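Side-chain contacts in peptidase M3B, oligoendopeptidase F (PDB 2QR4), which probably cleaves short peptides as a zinc-dependent oligoendopeptidase F of peptidase family M3: residues 406-411 against 567-572; 420-425 against 574-579. All coordinates share one frame; numbering follows the deposited sequence.

Contact 1 (406-411 against 567-572); sequences ILTEYL and EQRLNE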
ATOM      1  N   ILE A 406     -23.422  25.433 -27.087  1.00 38.67           N
ATOM      2  CA  ILE A 406     -24.307  26.418 -27.666  1.00 37.46           C
ATOM      3  C   ILE A 406     -23.512  27.589 -28.236  1.00 42.21           C
ATOM      4  O   ILE A 406     -23.869  28.134 -29.278  1.00 48.76           O
ATOM      5  CB  ILE A 406     -25.366  26.870 -26.649  1.00 44.37           C
ATOM      6  CG1 ILE A 406     -26.344  25.722 -26.379  1.00 40.81           C
ATOM      7  CG2 ILE A 406     -26.134  28.083 -27.155  1.00 28.91           C
ATOM      8  CD1 ILE A 406     -27.364  26.037 -25.287  1.00 36.82           C
ATOM      9  N   LEU A 407     -22.413  27.952 -27.581  1.00 46.75           N
ATOM     10  CA  LEU A 407     -21.534  29.004 -28.115  1.00 47.21           C
ATOM     11  C   LEU A 407     -20.775  28.549 -29.363  1.00 44.67           C
ATOM     12  O   LEU A 407     -20.623  29.315 -30.315  1.00 43.43           O
ATOM     13  CB  LEU A 407     -20.535  29.485 -27.064  1.00 47.86           C
ATOM     14  CG  LEU A 407     -19.350  30.242 -27.668  1.00 40.69           C
ATOM     15  CD1 LEU A 407     -19.750  31.668 -28.048  1.00 37.76           C
ATOM     16  CD2 LEU A 407     -18.168  30.240 -26.725  1.00 38.34           C
ATOM     17  N   THR A 408     -20.294  27.308 -29.356  1.00 35.81           N
ATOM     18  CA  THR A 408     -19.654  26.753 -30.550  1.00 37.61           C
ATOM     19  C   THR A 408     -20.578  26.798 -31.762  1.00 40.66           C
ATOM     20  O   THR A 408     -20.200  27.283 -32.825  1.00 45.66           O
ATOM     21  CB  THR A 408     -19.228  25.311 -30.346  1.00 36.88           C
ATOM     22  OG1 THR A 408     -18.249  25.252 -29.301  1.00 41.58           O
ATOM     23  CG2 THR A 408     -18.652  24.749 -31.645  1.00 32.72           C
ATOM     24  N   GLU A 409     -21.793  26.291 -31.603  1.00 35.56           N
ATOM     25  CA  GLU A 409     -22.741  26.312 -32.699  1.00 33.05           C
ATOM     26  C   GLU A 409     -22.991  27.739 -33.143  1.00 40.40           C
ATOM     27  O   GLU A 409     -23.022  28.024 -34.343  1.00 47.15           O
ATOM     28  CB  GLU A 409     -24.065  25.646 -32.304  1.00 43.83           C
ATOM     29  CG  GLU A 409     -25.133  25.671 -33.406  1.00 39.18           C
ATOM     30  CD  GLU A 409     -24.698  24.907 -34.653  1.00 48.84           C
ATOM     31  OE1 GLU A 409     -23.909  23.954 -34.524  1.00 36.91           O
ATOM     32  OE2 GLU A 409     -25.143  25.254 -35.764  1.00 49.57           O
ATOM     33  N   TYR A 410     -23.183  28.640 -32.184  1.00 41.14           N
ATOM     34  CA  TYR A 410     -23.463  30.036 -32.536  1.00 40.53           C
ATOM     35  C   TYR A 410     -22.343  30.641 -33.395  1.00 40.40           C
ATOM     36  O   TYR A 410     -22.617  31.338 -34.371  1.00 41.40           O
ATOM     37  CB  TYR A 410     -23.706  30.894 -31.289  1.00 42.87           C
ATOM     38  CG  TYR A 410     -23.853  32.357 -31.609  1.00 42.56           C
ATOM     39  CD1 TYR A 410     -24.990  32.831 -32.237  1.00 43.82           C
ATOM     40  CD2 TYR A 410     -22.847  33.262 -31.304  1.00 40.11           C
ATOM     41  CE1 TYR A 410     -25.124  34.161 -32.547  1.00 37.36           C
ATOM     42  CE2 TYR A 410     -22.972  34.586 -31.613  1.00 32.12           C
ATOM     43  CZ  TYR A 410     -24.112  35.035 -32.239  1.00 41.65           C
ATOM     44  OH  TYR A 410     -24.255  36.374 -32.551  1.00 49.42           O
ATOM     45  N   LEU A 411     -21.093  30.376 -33.018  1.00 34.89           N
ATOM     46  CA  LEU A 411     -19.928  30.881 -33.744  1.00 37.09           C
ATOM     47  C   LEU A 411     -19.916  30.337 -35.175  1.00 38.02           C
ATOM     48  O   LEU A 411     -19.718  31.082 -36.129  1.00 46.39           O
ATOM     49  CB  LEU A 411     -18.617  30.504 -33.008  1.00 31.61           C
ATOM     50  CG  LEU A 411     -18.305  31.251 -31.696  1.00 37.56           C
ATOM     51  CD1 LEU A 411     -17.063  30.711 -30.987  1.00 31.05           C
ATOM     52  CD2 LEU A 411     -18.168  32.757 -31.915  1.00 36.58           C
ATOM     53  N   GLU A 567     -17.887  13.865 -36.660  1.00 37.50           N
ATOM     54  CA  GLU A 567     -17.628  13.543 -38.054  1.00 36.50           C
ATOM     55  C   GLU A 567     -17.967  14.718 -38.980  1.00 37.64           C
ATOM     56  O   GLU A 567     -17.164  15.098 -39.831  1.00 48.76           O
ATOM     57  CB  GLU A 567     -18.388  12.271 -38.467  1.00 36.13           C
ATOM     58  CG  GLU A 567     -18.352  11.984 -39.984  1.00 44.87           C
ATOM     59  CD  GLU A 567     -18.979  10.642 -40.381  1.00 45.89           C
ATOM     60  OE1 GLU A 567     -19.997  10.239 -39.775  1.00 58.09           O
ATOM     61  OE2 GLU A 567     -18.454   9.988 -41.307  1.00 50.75           O
ATOM     62  N   GLN A 568     -19.143  15.305 -38.834  1.00 35.47           N
ATOM     63  CA  GLN A 568     -19.459  16.413 -39.726  1.00 42.24           C
ATOM     64  C   GLN A 568     -18.530  17.612 -39.546  1.00 39.64           C
ATOM     65  O   GLN A 568     -18.110  18.232 -40.518  1.00 41.50           O
ATOM     66  CB  GLN A 568     -20.961  16.790 -39.755  1.00 41.85           C
ATOM     67  CG  GLN A 568     -21.666  16.898 -38.449  1.00 50.48           C
ATOM     68  CD  GLN A 568     -23.183  16.986 -38.622  1.00 42.61           C
ATOM     69  OE1 GLN A 568     -23.920  16.090 -38.223  1.00 38.27           O
ATOM     70  NE2 GLN A 568     -23.646  18.073 -39.203  1.00 45.05           N
ATOM     71  N   ARG A 569     -18.150  17.913 -38.314  1.00 36.90           N
ATOM     72  CA  ARG A 569     -17.255  19.036 -38.103  1.00 29.01           C
ATOM     73  C   ARG A 569     -15.821  18.705 -38.558  1.00 37.47           C
ATOM     74  O   ARG A 569     -15.111  19.553 -39.082  1.00 34.44           O
ATOM     75  CB  ARG A 569     -17.337  19.522 -36.663  1.00 32.40           C
ATOM     76  CG  ARG A 569     -18.760  20.056 -36.306  1.00 37.14           C
ATOM     77  CD  ARG A 569     -18.827  20.579 -34.869  1.00 29.97           C
ATOM     78  NE  ARG A 569     -20.055  21.312 -34.656  1.00 38.33           N
ATOM     79  CZ  ARG A 569     -20.464  21.774 -33.481  1.00 37.59           C
ATOM     80  NH1 ARG A 569     -19.744  21.548 -32.394  1.00 35.30           N
ATOM     81  NH2 ARG A 569     -21.610  22.447 -33.397  1.00 31.82           N
ATOM     82  N   LEU A 570     -15.435  17.451 -38.409  1.00 36.04           N
ATOM     83  CA  LEU A 570     -14.171  16.965 -38.910  1.00 29.11           C
ATOM     84  C   LEU A 570     -14.128  17.121 -40.431  1.00 40.96           C
ATOM     85  O   LEU A 570     -13.179  17.703 -40.977  1.00 39.29           O
ATOM     86  CB  LEU A 570     -13.983  15.503 -38.482  1.00 34.02           C
ATOM     87  CG  LEU A 570     -12.822  14.681 -39.044  1.00 42.16           C
ATOM     88  CD1 LEU A 570     -11.537  15.455 -38.889  1.00 39.84           C
ATOM     89  CD2 LEU A 570     -12.738  13.355 -38.308  1.00 34.09           C
ATOM     90  N   ASN A 571     -15.164  16.617 -41.104  0.50 40.86           N
ATOM     91  CA  ASN A 571     -15.295  16.748 -42.559  0.50 37.48           C
ATOM     92  C   ASN A 571     -15.249  18.206 -43.035  0.50 36.16           C
ATOM     93  O   ASN A 571     -14.620  18.516 -44.049  0.50 42.65           O
ATOM     94  CB  ASN A 571     -16.575  16.055 -43.059  0.50 30.88           C
ATOM     95  CG  ASN A 571     -16.421  14.540 -43.177  0.50 43.38           C
ATOM     96  OD1 ASN A 571     -15.301  14.012 -43.123  0.50 37.48           O
ATOM     97  ND2 ASN A 571     -17.548  13.833 -43.364  0.50 20.78           N
ATOM     98  N   GLU A 572     -15.898  19.101 -42.296  1.00 30.62           N
ATOM     99  CA  GLU A 572     -15.886  20.528 -42.637  1.00 40.19           C
ATOM    100  C   GLU A 572     -14.487  21.144 -42.459  1.00 37.42           C
ATOM    101  O   GLU A 572     -14.056  21.965 -43.263  1.00 46.41           O
ATOM    102  CB  GLU A 572     -16.943  21.314 -41.835  1.00 36.32           C
ATOM    103  CG  GLU A 572     -16.918  22.833 -42.095  1.00 34.65           C
ATOM    104  CD  GLU A 572     -17.904  23.624 -41.233  1.00 40.43           C
ATOM    105  OE1 GLU A 572     -18.571  23.027 -40.351  1.00 30.49           O
ATOM    106  OE2 GLU A 572     -18.018  24.855 -41.449  1.00 40.25           O
TER
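E409 and R569 have the closest CA atoms of the two helical segments, yet these lie 10.6 Å apart, so long side chains must span the distance. R569 does most of the reaching. Its chain runs extended from CG to NE (chi2 -178°) and brings the guanidinium up to 406-411. The side chains of E409 and R569 cross at about a right angle, although their flat ends are nearly coplanar. E409 CG is anti to the backbone N, and a bend at chi2 (62°) swings the carboxylate round toward the arginine. E409 OE1 then lies 3.0 Å from R569 NH2, at the edge of the guanidinium and in its plane. This is a salt bridge, but the hydrogen bond within it is weak, because the N-H points well off the acceptor (129°). E409 OE2 lies close to E413 OE1, a like-charge approach that the R569 charge probably eases. The contact joins two helices of the mainly helical M3 peptidase fold. Helix 394-414 packs on helix 361-379, which carries the HEMGH form of the HEXXH zinc-binding motif of this family. Here T408 and L407 both touch F365 of that helix. T408 uses its two branches differently. Its methyl CG2 comes obliquely to the guanidinium, 3.5 Å from R569 NH1. Its hydroxyl OG1 is hydrogen-bonded to E404 O, one turn earlier in the same helix. Y428 of helix 418-454 makes a cation-pi contact with R569, adding an aromatic partner to the charged group.

Contact 2 (420-425 against 574-579); sequences VRAYVL and EELIDR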
ATOM      1  N   VAL A 420     -10.965  31.790 -38.446  1.00 41.02           N
ATOM      2  CA  VAL A 420     -11.862  31.682 -37.302  1.00 38.90           C
ATOM      3  C   VAL A 420     -12.611  30.348 -37.332  1.00 42.10           C
ATOM      4  O   VAL A 420     -12.530  29.577 -36.380  1.00 42.05           O
ATOM      5  CB  VAL A 420     -12.890  32.819 -37.228  1.00 45.72           C
ATOM      6  CG1 VAL A 420     -13.699  32.697 -35.939  1.00 44.20           C
ATOM      7  CG2 VAL A 420     -12.207  34.176 -37.306  1.00 38.46           C
ATOM      8  N   ARG A 421     -13.315  30.050 -38.423  1.00 32.57           N
ATOM      9  CA  ARG A 421     -14.050  28.786 -38.470  1.00 38.38           C
ATOM     10  C   ARG A 421     -13.138  27.603 -38.147  1.00 41.13           C
ATOM     11  O   ARG A 421     -13.507  26.737 -37.358  1.00 45.64           O
ATOM     12  CB  ARG A 421     -14.757  28.571 -39.811  1.00 32.83           C
ATOM     13  CG  ARG A 421     -15.816  29.608 -40.113  1.00 38.12           C
ATOM     14  CD  ARG A 421     -16.608  29.247 -41.364  1.00 32.82           C
ATOM     15  NE  ARG A 421     -17.464  28.088 -41.128  1.00 40.04           N
ATOM     16  CZ  ARG A 421     -18.624  28.161 -40.490  1.00 42.00           C
ATOM     17  NH1 ARG A 421     -19.042  29.332 -40.028  1.00 32.89           N
ATOM     18  NH2 ARG A 421     -19.355  27.067 -40.300  1.00 39.08           N
ATOM     19  N   ALA A 422     -11.948  27.568 -38.745  1.00 46.58           N
ATOM     20  CA  ALA A 422     -11.015  26.466 -38.499  1.00 46.63           C
ATOM     21  C   ALA A 422     -10.692  26.354 -37.018  1.00 49.67           C
ATOM     22  O   ALA A 422     -10.702  25.252 -36.449  1.00 45.25           O
ATOM     23  CB  ALA A 422      -9.734  26.629 -39.314  1.00 35.31           C
ATOM     24  N   TYR A 423     -10.424  27.497 -36.390  1.00 36.85           N
ATOM     25  CA  TYR A 423     -10.058  27.487 -34.987  1.00 37.88           C
ATOM     26  C   TYR A 423     -11.155  26.858 -34.147  1.00 41.23           C
ATOM     27  O   TYR A 423     -10.873  26.004 -33.303  1.00 38.45           O
ATOM     28  CB  TYR A 423      -9.739  28.887 -34.439  1.00 53.28           C
ATOM     29  CG  TYR A 423      -9.282  28.808 -32.999  1.00 48.45           C
ATOM     30  CD1 TYR A 423     -10.175  29.005 -31.947  1.00 47.56           C
ATOM     31  CD2 TYR A 423      -7.969  28.464 -32.697  1.00 53.35           C
ATOM     32  CE1 TYR A 423      -9.759  28.901 -30.629  1.00 49.15           C
ATOM     33  CE2 TYR A 423      -7.540  28.350 -31.394  1.00 55.73           C
ATOM     34  CZ  TYR A 423      -8.432  28.566 -30.360  1.00 62.64           C
ATOM     35  OH  TYR A 423      -7.978  28.445 -29.058  1.00 67.48           O
ATOM     36  N   VAL A 424     -12.408  27.259 -34.363  1.00 36.02           N
ATOM     37  CA  VAL A 424     -13.461  26.713 -33.514  1.00 36.63           C
ATOM     38  C   VAL A 424     -13.836  25.260 -33.834  1.00 36.35           C
ATOM     39  O   VAL A 424     -14.146  24.474 -32.939  1.00 43.07           O
ATOM     40  CB  VAL A 424     -14.659  27.685 -33.305  1.00 40.77           C
ATOM     41  CG1 VAL A 424     -14.497  28.957 -34.113  1.00 34.43           C
ATOM     42  CG2 VAL A 424     -15.993  26.999 -33.505  1.00 29.40           C
ATOM     43  N   LEU A 425     -13.736  24.884 -35.100  1.00 38.51           N
ATOM     44  CA  LEU A 425     -13.927  23.497 -35.486  1.00 35.73           C
ATOM     45  C   LEU A 425     -12.922  22.606 -34.752  1.00 39.50           C
ATOM     46  O   LEU A 425     -13.287  21.600 -34.135  1.00 46.42           O
ATOM     47  CB  LEU A 425     -13.751  23.355 -36.994  1.00 44.77           C
ATOM     48  CG  LEU A 425     -14.966  23.177 -37.911  1.00 50.35           C
ATOM     49  CD1 LEU A 425     -16.302  23.253 -37.197  1.00 43.68           C
ATOM     50  CD2 LEU A 425     -14.906  24.143 -39.085  1.00 38.11           C
ATOM     51  N   GLU A 574     -11.515  19.534 -42.701  1.00 39.54           N
ATOM     52  CA  GLU A 574     -10.733  19.055 -43.832  1.00 42.74           C
ATOM     53  C   GLU A 574     -10.996  19.859 -45.105  1.00 49.43           C
ATOM     54  O   GLU A 574     -10.058  20.259 -45.791  1.00 49.81           O
ATOM     55  CB  GLU A 574     -11.017  17.581 -44.093  1.00 33.11           C
ATOM     56  CG  GLU A 574     -10.468  16.663 -43.036  1.00 50.92           C
ATOM     57  CD  GLU A 574     -10.938  15.249 -43.221  1.00 54.11           C
ATOM     58  OE1 GLU A 574     -11.603  14.986 -44.240  1.00 60.45           O
ATOM     59  OE2 GLU A 574     -10.652  14.404 -42.349  1.00 60.31           O
ATOM     60  N   GLU A 575     -12.269  20.088 -45.424  1.00 48.28           N
ATOM     61  CA  GLU A 575     -12.614  20.817 -46.646  1.00 50.24           C
ATOM     62  C   GLU A 575     -12.090  22.238 -46.551  1.00 48.19           C
ATOM     63  O   GLU A 575     -11.640  22.828 -47.532  1.00 42.21           O
ATOM     64  CB  GLU A 575     -14.128  20.823 -46.891  1.00 41.64           C
ATOM     65  CG  GLU A 575     -14.711  19.453 -47.243  1.00 45.36           C
ATOM     66  CD  GLU A 575     -16.237  19.394 -47.112  1.00 57.48           C
ATOM     67  OE1 GLU A 575     -16.872  20.418 -46.749  1.00 58.92           O
ATOM     68  OE2 GLU A 575     -16.802  18.310 -47.378  1.00 67.25           O
ATOM     69  N   LEU A 576     -12.137  22.782 -45.349  1.00 47.22           N
ATOM     70  CA  LEU A 576     -11.639  24.110 -45.122  1.00 47.45           C
ATOM     71  C   LEU A 576     -10.127  24.127 -45.378  1.00 51.63           C
ATOM     72  O   LEU A 576      -9.623  24.983 -46.100  1.00 57.24           O
ATOM     73  CB  LEU A 576     -11.973  24.517 -43.695  1.00 54.22           C
ATOM     74  CG  LEU A 576     -12.162  25.992 -43.392  1.00 61.78           C
ATOM     75  CD1 LEU A 576     -13.066  26.129 -42.183  1.00 60.86           C
ATOM     76  CD2 LEU A 576     -10.802  26.646 -43.147  1.00 70.90           C
ATOM     77  N   ILE A 577      -9.408  23.165 -44.808  1.00 44.92           N
ATOM     78  CA  ILE A 577      -7.961  23.066 -45.014  1.00 50.88           C
ATOM     79  C   ILE A 577      -7.590  22.927 -46.496  1.00 56.97           C
ATOM     80  O   ILE A 577      -6.531  23.380 -46.923  1.00 64.64           O
ATOM     81  CB  ILE A 577      -7.339  21.876 -44.231  1.00 53.12           C
ATOM     82  CG1 ILE A 577      -7.519  22.053 -42.717  1.00 46.22           C
ATOM     83  CG2 ILE A 577      -5.870  21.700 -44.596  1.00 40.10           C
ATOM     84  CD1 ILE A 577      -6.994  23.368 -42.187  1.00 50.63           C
ATOM     85  N   ASP A 578      -8.457  22.300 -47.279  1.00 52.89           N
ATOM     86  CA  ASP A 578      -8.139  22.052 -48.682  1.00 52.22           C
ATOM     87  C   ASP A 578      -8.275  23.308 -49.518  1.00 55.83           C
ATOM     88  O   ASP A 578      -7.476  23.543 -50.423  1.00 62.18           O
ATOM     89  CB  ASP A 578      -8.991  20.907 -49.242  1.00 52.65           C
ATOM     90  CG  ASP A 578      -8.521  19.551 -48.747  1.00 58.28           C
ATOM     91  OD1 ASP A 578      -7.331  19.449 -48.391  1.00 62.11           O
ATOM     92  OD2 ASP A 578      -9.324  18.593 -48.701  1.00 57.30           O
ATOM     93  N   ARG A 579      -9.282  24.118 -49.207  1.00 53.05           N
ATOM     94  CA  ARG A 579      -9.486  25.380 -49.898  1.00 56.10           C
ATOM     95  C   ARG A 579      -8.352  26.377 -49.653  1.00 62.77           C
ATOM     96  O   ARG A 579      -7.910  27.051 -50.582  1.00 64.30           O
ATOM     97  CB  ARG A 579     -10.817  26.004 -49.491  1.00 55.96           C
ATOM     98  CG  ARG A 579     -12.032  25.297 -50.051  1.00 67.83           C
ATOM     99  CD  ARG A 579     -13.263  26.204 -50.026  1.00 77.65           C
ATOM    100  NE  ARG A 579     -14.498  25.427 -50.088  1.00 82.37           N
ATOM    101  CZ  ARG A 579     -15.094  24.889 -49.026  1.00 82.82           C
ATOM    102  NH1 ARG A 579     -14.573  25.053 -47.812  1.00 64.43           N
ATOM    103  NH2 ARG A 579     -16.212  24.190 -49.177  1.00 87.22           N
TER
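L576 leans on A422 of a neighbouring helix that runs roughly antiparallel, at 147° between the N-to-C directions of the two segments. The CA atoms of A422 and L576 are 7.1 Å apart, and the segment axes come within 10.2 Å. Along 574-579, E574 comes first and turns to another helix, where its OE2 forms a salt bridge with R265. L576 then carries the whole of the close contact. Its CG is anti to the backbone N (chi1 -152°), and the two methyls fork over segment 420-425. CD1 enters between R421 and L425. L576 CD1 lies 3.8 Å from R421 CB and 4.1 Å from L425 CD2, and the backbone N of A422 is also near. The other methyl, L576 CD2, rests 4.0 Å from A422 CB. The end of I577 leans toward the other helix but stops short of close packing. R421 offers L576 only the base of its side chain. Its chain bends at chi3 (70°). NH1 is hydrogen-bonded to L412 O and E415 O, at and just beyond the end of helix 394-414, and NH2 forms a salt bridge with E572 OE2. The tie between these two segments is therefore apolar. It rests on one leucine in a shallow groove lined by a methyl, a methylene and a second leucine, while the charged end of R421 goes to E572 and the carbonyls. Such a contact depends on fit rather than on bond direction.

In the fold
Both contacts use helix 557-579, the last modelled helix, and their centres are 10 Å apart. Contact 1 is the more buried and takes the helix to 394-414 through one long charged side chain. Contact 2 is partly buried, farther from the centre of the chain, and takes the next turns to 418-454 through a leucine. Helices 394-414 and 418-454 follow each other in sequence, so the C-terminal helix packs on the second arm of a helical hairpin and reaches the first through R569. The contacts also touch directly. E572 OE2 forms a salt bridge with R421 NH2, and T408 packs on V424 where the two arms meet.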